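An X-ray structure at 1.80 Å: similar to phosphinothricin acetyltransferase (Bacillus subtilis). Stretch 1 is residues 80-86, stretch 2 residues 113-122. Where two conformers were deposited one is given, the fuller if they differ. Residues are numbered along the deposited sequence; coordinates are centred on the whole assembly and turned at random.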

# COMPACT_ATOMS: atom_id res chain seq x y z
N ASN A 80 -8.08 11.71 12.58
CA ASN A 80 -8.43 12.17 11.24
C ASN A 80 -7.29 12.59 10.31
O ASN A 80 -7.42 12.51 9.10
CB ASN A 80 -9.42 13.34 11.31
CG ASN A 80 -10.79 12.92 11.75
OD1 ASN A 80 -11.20 11.78 11.53
ND2 ASN A 80 -11.53 13.84 12.36
N LYS A 81 -6.18 13.06 10.87
CA LYS A 81 -5.05 13.50 10.06
C LYS A 81 -3.97 12.44 9.94
O LYS A 81 -2.87 12.72 9.45
CB LYS A 81 -4.46 14.78 10.64
CG LYS A 81 -5.26 16.03 10.29
CD LYS A 81 -4.74 17.26 11.02
CE LYS A 81 -5.22 17.28 12.45
NZ LYS A 81 -6.71 17.32 12.52
N THR A 82 -4.28 11.23 10.37
CA THR A 82 -3.32 10.14 10.32
C THR A 82 -3.87 9.05 9.41
O THR A 82 -5.01 8.60 9.56
CB THR A 82 -3.05 9.57 11.73
OG1 THR A 82 -2.46 10.60 12.54
CG2 THR A 82 -2.10 8.39 11.68
N ALA A 83 -3.06 8.62 8.44
CA ALA A 83 -3.49 7.60 7.51
C ALA A 83 -2.40 6.60 7.19
O ALA A 83 -1.22 6.83 7.45
CB ALA A 83 -3.99 8.24 6.22
N GLU A 84 -2.81 5.49 6.60
CA GLU A 84 -1.88 4.46 6.19
C GLU A 84 -1.80 4.49 4.67
O GLU A 84 -2.79 4.80 4.01
CB GLU A 84 -2.37 3.09 6.64
CG GLU A 84 -2.38 2.90 8.15
CD GLU A 84 -3.43 1.90 8.61
OE1 GLU A 84 -3.55 0.83 7.99
OE2 GLU A 84 -4.11 2.20 9.62
N VAL A 85 -0.63 4.22 4.13
CA VAL A 85 -0.48 4.16 2.68
C VAL A 85 -0.01 2.74 2.35
O VAL A 85 0.92 2.22 2.98
CB VAL A 85 0.53 5.19 2.13
CG1 VAL A 85 1.92 4.97 2.73
CG2 VAL A 85 0.59 5.08 0.60
N SER A 86 -0.69 2.11 1.40
CA SER A 86 -0.36 0.76 0.96
C SER A 86 -0.10 0.79 -0.54
O SER A 86 -0.88 1.37 -1.29
CB SER A 86 -1.52 -0.20 1.28
OG SER A 86 -2.69 0.18 0.58
N LEU A 113 -4.68 15.63 0.76
CA LEU A 113 -5.75 14.82 1.31
C LEU A 113 -5.98 15.20 2.77
O LEU A 113 -6.86 14.66 3.44
CB LEU A 113 -5.41 13.33 1.21
CG LEU A 113 -5.22 12.78 -0.21
CD1 LEU A 113 -4.82 11.31 -0.14
CD2 LEU A 113 -6.50 12.95 -1.01
N GLY A 114 -5.17 16.14 3.26
CA GLY A 114 -5.29 16.57 4.65
C GLY A 114 -4.57 15.64 5.61
O GLY A 114 -4.80 15.68 6.82
N ILE A 115 -3.70 14.80 5.08
CA ILE A 115 -2.95 13.85 5.90
C ILE A 115 -1.69 14.50 6.48
O ILE A 115 -0.87 15.04 5.75
CB ILE A 115 -2.53 12.63 5.08
CG1 ILE A 115 -3.77 11.90 4.57
CG2 ILE A 115 -1.66 11.70 5.93
CD1 ILE A 115 -3.48 10.88 3.49
N ARG A 116 -1.56 14.43 7.80
CA ARG A 116 -0.40 14.99 8.50
C ARG A 116 0.63 13.91 8.82
O ARG A 116 1.84 14.13 8.70
CB ARG A 116 -0.83 15.68 9.79
CG ARG A 116 0.33 16.15 10.66
CD ARG A 116 -0.12 17.08 11.76
NE ARG A 116 -1.15 16.49 12.61
CZ ARG A 116 -1.80 17.15 13.57
NH1 ARG A 116 -2.72 16.53 14.30
NH2 ARG A 116 -1.52 18.43 13.79
N SER A 117 0.16 12.74 9.22
CA SER A 117 1.04 11.62 9.55
C SER A 117 0.68 10.44 8.67
O SER A 117 -0.46 9.99 8.66
CB SER A 117 0.89 11.23 11.03
OG SER A 117 1.16 12.34 11.88
N LEU A 118 1.66 9.94 7.93
CA LEU A 118 1.43 8.82 7.04
C LEU A 118 2.26 7.63 7.50
O LEU A 118 3.44 7.76 7.75
CB LEU A 118 1.82 9.23 5.61
CG LEU A 118 1.42 8.32 4.46
CD1 LEU A 118 -0.09 8.15 4.44
CD2 LEU A 118 1.91 8.92 3.14
N MSE A 119 1.62 6.47 7.65
CA MSE A 119 2.31 5.26 8.09
C MSE A 119 2.24 4.15 7.05
O MSE A 119 1.30 4.07 6.25
CB MSE A 119 1.69 4.76 9.40
CG MSE A 119 2.04 5.60 10.61
SE MSE A 119 1.23 4.88 12.23
CE MSE A 119 -0.51 5.51 11.92
N ALA A 120 3.24 3.28 7.07
CA ALA A 120 3.32 2.15 6.16
C ALA A 120 3.63 0.89 6.97
O ALA A 120 4.50 0.92 7.84
CB ALA A 120 4.42 2.38 5.11
N PHE A 121 2.92 -0.19 6.68
CA PHE A 121 3.11 -1.46 7.37
C PHE A 121 3.89 -2.38 6.45
O PHE A 121 3.37 -2.83 5.42
CB PHE A 121 1.75 -2.08 7.73
CG PHE A 121 1.00 -1.32 8.78
CD1 PHE A 121 0.71 0.03 8.61
CD2 PHE A 121 0.58 -1.95 9.95
CE1 PHE A 121 0.02 0.75 9.59
CE2 PHE A 121 -0.11 -1.24 10.94
CZ PHE A 121 -0.39 0.11 10.76
N ILE A 122 5.14 -2.66 6.82
CA ILE A 122 6.03 -3.47 6.01
C ILE A 122 6.66 -4.59 6.81
O ILE A 122 7.14 -4.39 7.93
CB ILE A 122 7.16 -2.57 5.43
CG1 ILE A 122 6.54 -1.39 4.67
CG2 ILE A 122 8.07 -3.39 4.52
CD1 ILE A 122 7.54 -0.29 4.29
O HOH W 1 -1.24 13.41 12.52
O HOH W 2 0.93 -0.03 4.70

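The apolar centre of this contact lies on the face of the sheet that carries Ala-83 and Leu-118. Ala-83 CB sits 3.8 Å from Ile-115 CD1 and 4.3 Å from Leu-118 CD1, so a single methyl group touches side chains from both the loop and the strand of the second stretch. Farther along, Val-85 CG1 approaches Leu-118 CG at 3.8 Å and Ala-120 CB at 4.3 Å. These separations are those of methyl and methine groups in van der Waals contact, and all five residues are buried, as expected where packing depends on excluding water. Leu-118, with chi1 t and chi2 p, brings the end of its side chain nearer to the first stretch than its CA-to-CB bond alone would suggest.

The backbone holds these side chains in register. Strands 82-86 and 117-122 run parallel, with their N-to-C directions 40° apart, and three bridges pair Thr-82 with Ser-117, Ala-83 with Leu-118 and Glu-84 with Met-119 at CA-CA distances of 4.7, 5.1 and 4.7 Å. The hydrogen bonds alternate in direction. Ser-117 N donates to Lys-81 O (3.0 Å, 170°), Ala-83 N to Ser-117 O (2.9 Å, 165°), Met-119 N to Ala-83 O (2.9 Å, 161°) and Val-85 N to Met-119 O (2.9 Å, 160°). Ala-83 thus uses both its amide and its carbonyl, bonding to the residues before and after its bridge partner Leu-118, the usual parallel pattern. CA-H...O contacts supplement the ladder: Thr-82 CA lies 3.3 Å from Ser-117 O, Leu-118 CA 3.3 Å from Ala-83 O, and Glu-84 CA 3.2 Å from Met-119 O.

Thr-82, Glu-84, Ser-117 and Met-119 point to the other face of the sheet. Met-119 is present as selenomethionine, and its terminal CE reaches Thr-82 CG2 at 3.3 Å, a tight methyl-to-methyl approach. Glu-84 contributes its aliphatic portion: CG comes within 3.5 Å of Phe-121 CE1, meeting the ring obliquely.

Past the last direct backbone hydrogen bond, a water takes over. Water 2 donates to Val-85 O and accepts from Phe-121 N, with its oxygen 2.8 Å from each of these atoms, and so bridges a carbonyl and an amide where the strands have spread to a CA-CA distance of 5.5 Å between Val-85 and Ala-120.

At the opposite end, the contact becomes polar and exposed. Lys-81 O accepts a second hydrogen bond, from Arg-116 N (2.7 Å, 152°), so two successive amides converge on one carbonyl. The Lys-81 side chain meets the loop at two points: CG is 3.5 Å from Gly-114 O, and CE lies over one face of the Arg-116 guanidinium, 3.2 Å from NH1. The charges themselves gain nothing from this proximity: Lys-81 NZ and Arg-116 NH1 are like-charged and 4.4 Å apart. Water 1 ties this edge together, hydrogen-bonding to Thr-82 OG1 at 3.1 Å and Ser-117 OG at 2.7 Å, and accepting from Arg-116 NE at 3.1 Å.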